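Long-range contacts in cytolethal distending toxin subunit B (Escherichia coli, PDB 2F1N), which acts as the DNA-nicking endonuclease subunit of a tripartite toxin, very probably damaging DNA in intoxicated cells and thereby bringing about G2/M cell cycle arrest: residues Leu51-Ala56 with Asn108-Ser113; Tyr94-Ala99 with Asn114-Glu119; Asp185-Pro190 with Arg219-Ala224. All coordinates share one frame; numbering follows the deposited sequence.

Contacts 1 and 2 alternate along the chain (51-56, 94-99, 108-113, 114-119), and contact 3 follows both in sequence. The first two have centres about 10 Å apart and both reach the eight-stranded sheet, contact 2 through strand 92-98, beside strand 109-113; its loop leads toward strand 119-123, at the edge of the six-stranded sheet. Contact 3 joins the loop after strand 179-183 to the start of strand 222-228 in that second sheet. Its centre is about 16 Å from contact 1, which it touches through Q54 and D185, and about 24 Å from contact 2, across the centre of the chain. Together the three sample both sheets of the DNase I-like sandwich and one link between them.

Contact 1. Residues Leu51-Ala56 with Asn108-Ser113; sequences LAVQEA and NLALVS
L51 and V112 form the first of three successive antiparallel bridges, followed by A52 with L111 and V53 with A110. The strand axes approach to 4.7 Å, with N-to-C directions 167° apart. L51 and V112 are a hydrogen-bonded pair: V112 N reaches L51 O at 2.8 Å, and L51 N returns a bond to V112 O. V53 and A110 repeat the reciprocal pattern, with V53 N to A110 O at 2.8 Å. Past this bridge the chain turns a corner at Q54 and E55, yet A56 N still finds N108 O at 2.9 Å.

The L111 side chain belongs to the non-hydrogen-bonded pair. Its CB lies 4.1 Å from L51 O. CG is anti to the carbonyl carbon (chi1 -77°), which helps carry CD2 back over the neighbouring strand, 3.9 Å from A52 CA and 4.0 Å from A52 CB. The tip therefore packs alongside the small alanine. On the other face V53 CB meets A110 CB at 4.1 Å, while the V53 and V112 CG2 methyls come close to each other.

This antiparallel pair lies inside the eight-stranded sheet of the DNase I-like sandwich, and its two faces have different surroundings. A52 and L111 both touch T145 of strand 141-147 in the second sheet, whereas A110 and V112 touch W34 of helix 31-42 and L51 meets V38 of the same helix. Strand 18-25 flanks 51-56, and strand 92-98 flanks 108-113.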
loop_
_atom_site.group_PDB
_atom_site.type_symbol
_atom_site.label_atom_id
_atom_site.label_comp_id
_atom_site.label_asym_id
_atom_site.label_seq_id
_atom_site.Cartn_x
_atom_site.Cartn_y
_atom_site.Cartn_z
ATOM N N LEU A 51 -0.112 6.688 -0.969
ATOM C CA LEU A 51 -0.638 6.102 0.243
ATOM C C LEU A 51 -1.330 4.748 -0.071
ATOM O O LEU A 51 -2.263 4.675 -0.888
ATOM C CB LEU A 51 -1.668 7.053 0.913
ATOM C CG LEU A 51 -2.402 6.517 2.149
ATOM C CD1 LEU A 51 -1.413 6.267 3.329
ATOM C CD2 LEU A 51 -3.556 7.449 2.526
ATOM N N ALA A 52 -0.903 3.700 0.652
ATOM C CA ALA A 52 -1.555 2.410 0.582
ATOM C C ALA A 52 -2.566 2.368 1.719
ATOM O O ALA A 52 -2.254 2.726 2.869
ATOM C CB ALA A 52 -0.534 1.250 0.731
ATOM N N VAL A 53 -3.757 1.916 1.396
ATOM C CA VAL A 53 -4.854 1.865 2.395
ATOM C C VAL A 53 -5.418 0.441 2.496
ATOM O O VAL A 53 -5.619 -0.252 1.449
ATOM C CB VAL A 53 -6.000 2.850 1.985
ATOM C CG1 VAL A 53 -7.104 2.939 3.128
ATOM C CG2 VAL A 53 -5.444 4.244 1.652
ATOM N N GLN A 54 -5.681 0.003 3.750
ATOM C CA GLN A 54 -6.385 -1.261 4.000
ATOM C C GLN A 54 -7.680 -0.982 4.811
ATOM O O GLN A 54 -7.796 0.093 5.399
ATOM C CB GLN A 54 -5.499 -2.287 4.765
ATOM C CG GLN A 54 -4.115 -2.480 4.020
ATOM C CD GLN A 54 -3.129 -1.406 4.444
ATOM O OE1 GLN A 54 -3.119 -0.984 5.616
ATOM N NE2 GLN A 54 -2.334 -0.886 3.472
ATOM N N GLU A 55 -8.625 -1.921 4.760
ATOM C CA GLU A 55 -9.996 -1.720 5.328
ATOM C C GLU A 55 -10.505 -0.345 4.890
ATOM O O GLU A 55 -10.945 0.480 5.708
ATOM C CB GLU A 55 -9.966 -1.867 6.854
ATOM C CG GLU A 55 -9.408 -3.235 7.249
ATOM C CD GLU A 55 -9.524 -3.552 8.740
ATOM O OE1 GLU A 55 -10.473 -3.067 9.428
ATOM O OE2 GLU A 55 -8.689 -4.365 9.166
ATOM N N ALA A 56 -10.486 -0.125 3.572
ATOM C CA ALA A 56 -10.624 1.229 3.029
ATOM C C ALA A 56 -12.080 1.732 3.002
ATOM O O ALA A 56 -12.315 2.928 2.773
ATOM C CB ALA A 56 -10.004 1.319 1.600
ATOM N N ASN A 108 -11.787 -3.669 2.123
ATOM C CA ASN A 108 -11.434 -3.090 0.806
ATOM C C ASN A 108 -10.025 -2.524 0.793
ATOM O O ASN A 108 -9.495 -2.170 1.814
ATOM C CB ASN A 108 -12.451 -2.046 0.377
ATOM C CG ASN A 108 -13.834 -2.648 0.180
ATOM O OD1 ASN A 108 -13.962 -3.814 -0.139
ATOM N ND2 ASN A 108 -14.848 -1.821 0.261
ATOM N N LEU A 109 -9.440 -2.442 -0.397
ATOM C CA LEU A 109 -8.064 -1.938 -0.561
ATOM C C LEU A 109 -8.016 -0.726 -1.449
ATOM O O LEU A 109 -8.841 -0.583 -2.364
ATOM C CB LEU A 109 -7.183 -3.001 -1.227
ATOM C CG LEU A 109 -6.914 -4.243 -0.392
ATOM C CD1 LEU A 109 -6.403 -5.322 -1.377
ATOM C CD2 LEU A 109 -5.975 -3.980 0.736
ATOM N N ALA A 110 -7.047 0.155 -1.172
ATOM C CA ALA A 110 -6.803 1.295 -2.093
ATOM C C ALA A 110 -5.353 1.731 -2.135
ATOM O O ALA A 110 -4.588 1.506 -1.196
ATOM C CB ALA A 110 -7.713 2.540 -1.717
ATOM N N LEU A 111 -5.016 2.368 -3.247
ATOM C CA LEU A 111 -3.795 3.181 -3.360
ATOM C C LEU A 111 -4.214 4.567 -3.820
ATOM O O LEU A 111 -5.037 4.720 -4.747
ATOM C CB LEU A 111 -2.870 2.534 -4.368
ATOM C CG LEU A 111 -2.088 1.306 -3.942
ATOM C CD1 LEU A 111 -1.676 0.510 -5.212
ATOM C CD2 LEU A 111 -0.822 1.791 -3.189
ATOM N N VAL A 112 -3.632 5.589 -3.203
ATOM C CA VAL A 112 -3.875 6.966 -3.592
ATOM C C VAL A 112 -2.533 7.530 -4.071
ATOM O O VAL A 112 -1.498 7.322 -3.398
ATOM C CB VAL A 112 -4.341 7.795 -2.394
ATOM C CG1 VAL A 112 -4.864 9.185 -2.867
ATOM C CG2 VAL A 112 -5.455 7.018 -1.635
ATOM N N SER A 113 -2.553 8.183 -5.213
ATOM C CA SER A 113 -1.287 8.701 -5.768
ATOM C C SER A 113 -1.415 10.075 -6.372
ATOM O O SER A 113 -2.388 10.370 -7.024
ATOM C CB SER A 113 -0.730 7.781 -6.846
ATOM O OG SER A 113 -1.757 7.142 -7.521
#

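Contact 2. Residues Tyr94-Ala99 with Asn114-Glu119; sequences YIYFSA and NRRADE
The backbones of Y94-A99, a strand as far as S98, and of loop N114-E119 form no ladder, and their nearest CA pair, Y94 and R116, is 5.9 Å apart. Two tyrosines, both on the side of the strand that looks toward the loop, bridge this gap in different ways.

Y94 offers a ring face. R116 CB sits 3.7 Å from the ring centroid and only 15° off the normal, a CH-pi contact displaced toward the rim; its closest ring atom is Y94 CZ, at 3.6 Å. The R116 backbone also lies against the ring, with R116 N 3.5 Å from Y94 CD1. Beyond CB the arginine chain is extended from CG to NE and leads away, so it is the aliphatic root and not the guanidinium that packs on the tyrosine.

Y96 works through its tip. A117 N donates to Y96 OH at 2.8 Å, and the bond is nearly straight at 170°. A117 CB comes within 3.4 Å of Y96 CZ, approaching the ring obliquely, so one residue supplies both a polar and an apolar contact to the end of the phenol. The same hydroxyl is hydrogen-bonded to E79 of the adjacent strand 78-83. With partners on a strand and on the loop, the Y96 hydroxyl pins A117 against the sheet, and R68 binds the A117 carbonyl.

Y96 and A117 also both touch I136 of strand 133-138. The loop carries the chain from strand 109-113 of one sheet to strand 119-123 of the other, where D118 and E119 form a classic beta bulge opposite R137: a connection between the two facing sheets of the DNase I-like sandwich.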
loop_
_atom_site.group_PDB
_atom_site.type_symbol
_atom_site.label_atom_id
_atom_site.label_comp_id
_atom_site.label_asym_id
_atom_site.label_seq_id
_atom_site.Cartn_x
_atom_site.Cartn_y
_atom_site.Cartn_z
ATOM N N TYR A 94 -5.166 10.599 -7.761
ATOM C CA TYR A 94 -5.765 9.407 -8.355
ATOM C C TYR A 94 -5.959 8.347 -7.284
ATOM O O TYR A 94 -5.086 8.114 -6.457
ATOM C CB TYR A 94 -4.837 8.846 -9.479
ATOM C CG TYR A 94 -4.893 9.690 -10.726
ATOM C CD1 TYR A 94 -4.109 10.824 -10.839
ATOM C CD2 TYR A 94 -5.740 9.325 -11.766
ATOM C CE1 TYR A 94 -4.179 11.637 -12.007
ATOM C CE2 TYR A 94 -5.810 10.073 -12.911
ATOM C CZ TYR A 94 -5.001 11.221 -13.034
ATOM O OH TYR A 94 -5.060 11.978 -14.181
ATOM N N ILE A 95 -7.141 7.702 -7.260
ATOM C CA ILE A 95 -7.374 6.607 -6.315
ATOM C C ILE A 95 -7.566 5.323 -7.075
ATOM O O ILE A 95 -8.338 5.283 -8.047
ATOM C CB ILE A 95 -8.677 6.886 -5.463
ATOM C CG1 ILE A 95 -8.556 8.212 -4.680
ATOM C CG2 ILE A 95 -8.891 5.707 -4.478
ATOM C CD1 ILE A 95 -9.890 8.538 -3.896
ATOM N N TYR A 96 -6.905 4.251 -6.653
ATOM C CA TYR A 96 -7.138 2.937 -7.290
ATOM C C TYR A 96 -7.794 2.134 -6.202
ATOM O O TYR A 96 -7.219 1.907 -5.102
ATOM C CB TYR A 96 -5.776 2.319 -7.747
ATOM C CG TYR A 96 -5.219 3.236 -8.779
ATOM C CD1 TYR A 96 -5.623 3.114 -10.123
ATOM C CD2 TYR A 96 -4.429 4.344 -8.407
ATOM C CE1 TYR A 96 -5.184 4.025 -11.104
ATOM C CE2 TYR A 96 -4.021 5.279 -9.369
ATOM C CZ TYR A 96 -4.396 5.107 -10.708
ATOM O OH TYR A 96 -4.018 6.051 -11.661
ATOM N N PHE A 97 -9.038 1.756 -6.464
ATOM C CA PHE A 97 -9.878 1.212 -5.386
ATOM C C PHE A 97 -10.364 -0.174 -5.722
ATOM O O PHE A 97 -10.898 -0.372 -6.817
ATOM C CB PHE A 97 -11.059 2.169 -5.116
ATOM C CG PHE A 97 -11.664 1.988 -3.743
ATOM C CD1 PHE A 97 -12.547 0.987 -3.508
ATOM C CD2 PHE A 97 -11.294 2.848 -2.682
ATOM C CE1 PHE A 97 -13.091 0.782 -2.235
ATOM C CE2 PHE A 97 -11.850 2.647 -1.381
ATOM C CZ PHE A 97 -12.726 1.601 -1.190
ATOM N N SER A 98 -10.251 -1.109 -4.772
ATOM C CA SER A 98 -10.787 -2.458 -4.994
ATOM C C SER A 98 -11.809 -2.775 -3.928
ATOM O O SER A 98 -11.435 -2.920 -2.775
ATOM C CB SER A 98 -9.717 -3.539 -4.916
ATOM O OG SER A 98 -8.785 -3.322 -5.940
ATOM N N ALA A 99 -13.072 -2.849 -4.321
ATOM C CA ALA A 99 -14.108 -3.402 -3.470
ATOM C C ALA A 99 -13.859 -4.925 -3.423
ATOM O O ALA A 99 -14.025 -5.645 -4.417
ATOM C CB ALA A 99 -15.462 -3.078 -4.051
ATOM N N ASN A 114 -0.385 10.894 -6.197
ATOM C CA ASN A 114 -0.440 12.240 -6.818
ATOM C C ASN A 114 -0.012 12.263 -8.290
ATOM O O ASN A 114 0.013 13.348 -8.914
ATOM C CB ASN A 114 0.360 13.260 -6.009
ATOM C CG ASN A 114 1.809 12.889 -5.826
ATOM O OD1 ASN A 114 2.360 12.037 -6.505
ATOM N ND2 ASN A 114 2.465 13.618 -4.915
ATOM N N ARG A 115 0.267 11.079 -8.831
ATOM C CA ARG A 115 0.510 10.903 -10.260
ATOM C C ARG A 115 -0.411 9.791 -10.783
ATOM O O ARG A 115 -0.581 8.778 -10.113
ATOM C CB ARG A 115 1.990 10.521 -10.497
ATOM C CG ARG A 115 2.973 11.635 -10.094
ATOM C CD ARG A 115 4.459 11.420 -10.520
ATOM N NE ARG A 115 4.696 11.487 -11.982
ATOM C CZ ARG A 115 5.518 12.355 -12.626
ATOM N NH1 ARG A 115 6.206 13.294 -11.974
ATOM N NH2 ARG A 115 5.646 12.286 -13.956
ATOM N N ARG A 116 -0.961 9.949 -11.973
ATOM C CA ARG A 116 -1.648 8.825 -12.589
ATOM C C ARG A 116 -0.765 7.599 -12.703
ATOM O O ARG A 116 0.415 7.693 -13.126
ATOM C CB ARG A 116 -2.181 9.225 -13.970
ATOM C CG ARG A 116 -2.833 8.101 -14.829
ATOM C CD ARG A 116 -3.152 8.615 -16.294
ATOM N NE ARG A 116 -3.915 7.645 -17.112
ATOM C CZ ARG A 116 -3.412 6.597 -17.782
ATOM N NH1 ARG A 116 -2.110 6.331 -17.782
ATOM N NH2 ARG A 116 -4.244 5.793 -18.437
ATOM N N ALA A 117 -1.327 6.433 -12.413
ATOM C CA ALA A 117 -0.561 5.201 -12.554
ATOM C C ALA A 117 -0.234 4.970 -14.028
ATOM O O ALA A 117 -1.114 5.095 -14.891
ATOM C CB ALA A 117 -1.423 4.005 -12.062
ATOM N N ASP A 118 1.021 4.650 -14.337
ATOM C CA ASP A 118 1.335 4.196 -15.708
ATOM C C ASP A 118 0.752 2.840 -16.035
ATOM O O ASP A 118 0.410 2.539 -17.194
ATOM C CB ASP A 118 2.858 4.206 -15.938
ATOM C CG ASP A 118 3.428 5.614 -15.776
ATOM O OD1 ASP A 118 2.755 6.590 -16.179
ATOM O OD2 ASP A 118 4.525 5.862 -15.251
ATOM N N GLU A 119 0.672 2.004 -15.012
ATOM C CA GLU A 119 0.174 0.635 -15.174
ATOM C C GLU A 119 -0.464 0.241 -13.834
ATOM O O GLU A 119 -0.053 0.715 -12.772
ATOM C CB GLU A 119 1.344 -0.308 -15.565
ATOM C CG GLU A 119 0.984 -1.694 -16.045
ATOM C CD GLU A 119 2.176 -2.452 -16.613
ATOM O OE1 GLU A 119 3.363 -2.065 -16.408
ATOM O OE2 GLU A 119 1.893 -3.459 -17.259
#

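Contact 3. Residues Asp185-Pro190 with Arg219-Ala224; sequences DFNREP and RTLDYA
F186 and Y223 form an offset stack, with centroids 4.8 Å apart and planes inclined by 30°. The contact is off-centre: F186 CD2 lies over the rim of the tyrosine, 3.5 Å from Y223 CE1. Over the opposite face P190 CG makes a CH-pi contact, 3.9 Å from the ring centroid, and the phenol is held between a ring and a proline.

Three hydrogen bonds join the segments. F186 N meets L221 O nearly along the C=O axis. Y223 OH donates to R188 O at 2.8 Å, approaching from above the carbonyl plane although that oxygen lies in the plane of the tyrosine ring. T220 N reaches E189 OE2 at 2.8 Å, from 71° out of the carboxylate plane.

The loop D185-P190 carries the DFN of the GDFN signature of DNase I-like nucleases, and D185 and D222 are an antiparallel, non-hydrogen-bonded pair with D222 OD1 3.2 Å from D185 CB. N22 binds D185, and D222 bonds to T214 and H254, an Asp–His pairing as in DNase I.

Among charged groups, E189 OE1 forms a long salt bridge to R219 NH1 at 3.5 Å. The E189 chain bends at chi2 (89°), bringing its carboxylate back to R219 and T220. R188, E189 and P190 belong to the nuclear localization signal; E189 occupies the N-cap of helix 190-194, and R188 hydrogen-bonds through NE to N154 and forms a salt bridge with D192.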
loop_
_atom_site.group_PDB
_atom_site.type_symbol
_atom_site.label_atom_id
_atom_site.label_comp_id
_atom_site.label_asym_id
_atom_site.label_seq_id
_atom_site.Cartn_x
_atom_site.Cartn_y
_atom_site.Cartn_z
ATOM N N ASP A 185 -0.608 -3.965 5.963
ATOM C CA ASP A 185 -0.790 -4.608 7.245
ATOM C C ASP A 185 -0.500 -6.077 7.020
ATOM O O ASP A 185 -1.311 -6.849 6.480
ATOM C CB ASP A 185 -2.234 -4.366 7.739
ATOM C CG ASP A 185 -2.528 -5.030 9.054
ATOM O OD1 ASP A 185 -1.665 -5.778 9.630
ATOM O OD2 ASP A 185 -3.670 -4.887 9.556
ATOM N N PHE A 186 0.684 -6.467 7.468
ATOM C CA PHE A 186 1.129 -7.842 7.271
ATOM C C PHE A 186 0.661 -8.786 8.362
ATOM O O PHE A 186 0.798 -10.008 8.245
ATOM C CB PHE A 186 2.651 -7.875 7.144
ATOM C CG PHE A 186 3.151 -7.233 5.889
ATOM C CD1 PHE A 186 3.117 -7.938 4.678
ATOM C CD2 PHE A 186 3.638 -5.922 5.898
ATOM C CE1 PHE A 186 3.565 -7.314 3.482
ATOM C CE2 PHE A 186 4.113 -5.296 4.713
ATOM C CZ PHE A 186 4.077 -6.007 3.514
ATOM N N ASN A 187 0.127 -8.211 9.445
ATOM C CA ASN A 187 -0.477 -9.010 10.532
ATOM C C ASN A 187 0.466 -10.041 11.159
ATOM O O ASN A 187 0.018 -11.029 11.732
ATOM C CB ASN A 187 -1.808 -9.671 10.085
ATOM C CG ASN A 187 -3.018 -8.900 10.569
ATOM O OD1 ASN A 187 -3.070 -8.460 11.741
ATOM N ND2 ASN A 187 -3.978 -8.690 9.697
ATOM N N ARG A 188 1.760 -9.743 11.085
ATOM C CA ARG A 188 2.852 -10.416 11.814
ATOM C C ARG A 188 3.994 -9.411 11.914
ATOM O O ARG A 188 4.054 -8.458 11.118
ATOM C CB ARG A 188 3.271 -11.721 11.124
ATOM C CG ARG A 188 3.854 -11.542 9.724
ATOM C CD ARG A 188 4.536 -12.868 9.277
ATOM N NE ARG A 188 3.587 -13.919 8.953
ATOM C CZ ARG A 188 3.939 -15.213 8.772
ATOM N NH1 ARG A 188 5.209 -15.597 8.980
ATOM N NH2 ARG A 188 3.049 -16.128 8.406
ATOM N N GLU A 189 4.893 -9.608 12.897
ATOM C CA GLU A 189 5.949 -8.666 13.152
ATOM C C GLU A 189 7.018 -8.810 12.042
ATOM O O GLU A 189 7.072 -9.824 11.407
ATOM C CB GLU A 189 6.543 -8.925 14.567
ATOM C CG GLU A 189 6.603 -7.682 15.421
ATOM C CD GLU A 189 5.351 -7.448 16.220
ATOM O OE1 GLU A 189 4.358 -8.161 16.008
ATOM O OE2 GLU A 189 5.383 -6.561 17.099
ATOM N N PRO A 190 7.797 -7.767 11.783
ATOM C CA PRO A 190 8.802 -7.776 10.707
ATOM C C PRO A 190 9.773 -8.982 10.703
ATOM O O PRO A 190 9.979 -9.626 9.678
ATOM C CB PRO A 190 9.544 -6.473 10.957
ATOM C CG PRO A 190 8.537 -5.590 11.524
ATOM C CD PRO A 190 7.755 -6.448 12.455
ATOM N N ARG A 219 1.861 -4.071 18.879
ATOM C CA ARG A 219 2.503 -4.893 17.845
ATOM C C ARG A 219 2.898 -3.997 16.674
ATOM O O ARG A 219 2.268 -2.952 16.457
ATOM C CB ARG A 219 1.570 -6.027 17.398
ATOM C CG ARG A 219 1.335 -7.061 18.565
ATOM C CD ARG A 219 1.571 -8.517 18.160
ATOM N NE ARG A 219 0.453 -8.951 17.317
ATOM C CZ ARG A 219 0.519 -9.797 16.288
ATOM N NH1 ARG A 219 1.669 -10.387 15.922
ATOM N NH2 ARG A 219 -0.603 -10.058 15.622
ATOM N N THR A 220 3.920 -4.423 15.944
ATOM C CA THR A 220 4.368 -3.698 14.753
ATOM C C THR A 220 3.901 -4.550 13.564
ATOM O O THR A 220 4.545 -5.532 13.218
ATOM C CB THR A 220 5.896 -3.596 14.787
ATOM O OG1 THR A 220 6.281 -2.768 15.915
ATOM C CG2 THR A 220 6.447 -2.856 13.553
ATOM N N LEU A 221 2.746 -4.201 13.005
ATOM C CA LEU A 221 2.108 -5.009 11.965
ATOM C C LEU A 221 2.085 -4.332 10.599
ATOM O O LEU A 221 1.787 -4.984 9.585
ATOM C CB LEU A 221 0.672 -5.302 12.363
ATOM C CG LEU A 221 0.517 -6.085 13.667
ATOM C CD1 LEU A 221 -0.985 -6.418 13.908
ATOM C CD2 LEU A 221 1.392 -7.323 13.738
ATOM N N ASP A 222 2.315 -3.022 10.592
ATOM C CA ASP A 222 2.134 -2.201 9.377
ATOM C C ASP A 222 3.502 -1.661 8.988
ATOM O O ASP A 222 4.115 -0.905 9.750
ATOM C CB ASP A 222 1.207 -1.025 9.700
ATOM C CG ASP A 222 -0.113 -1.472 10.226
ATOM O OD1 ASP A 222 -0.941 -1.908 9.372
ATOM O OD2 ASP A 222 -0.425 -1.493 11.471
ATOM N N TYR A 223 3.949 -1.996 7.794
ATOM C CA TYR A 223 5.283 -1.579 7.389
ATOM C C TYR A 223 5.456 -1.834 5.902
ATOM O O TYR A 223 4.452 -2.002 5.188
ATOM C CB TYR A 223 6.335 -2.303 8.288
ATOM C CG TYR A 223 6.167 -3.792 8.435
ATOM C CD1 TYR A 223 6.769 -4.674 7.534
ATOM C CD2 TYR A 223 5.446 -4.346 9.525
ATOM C CE1 TYR A 223 6.616 -6.083 7.678
ATOM C CE2 TYR A 223 5.250 -5.751 9.673
ATOM C CZ TYR A 223 5.850 -6.595 8.767
ATOM O OH TYR A 223 5.677 -7.931 8.902
ATOM N N ALA A 224 6.703 -1.840 5.418
ATOM C CA ALA A 224 6.976 -1.941 3.971
ATOM C C ALA A 224 8.012 -3.008 3.661
ATOM O O ALA A 224 8.898 -3.269 4.484
ATOM C CB ALA A 224 7.426 -0.596 3.372
#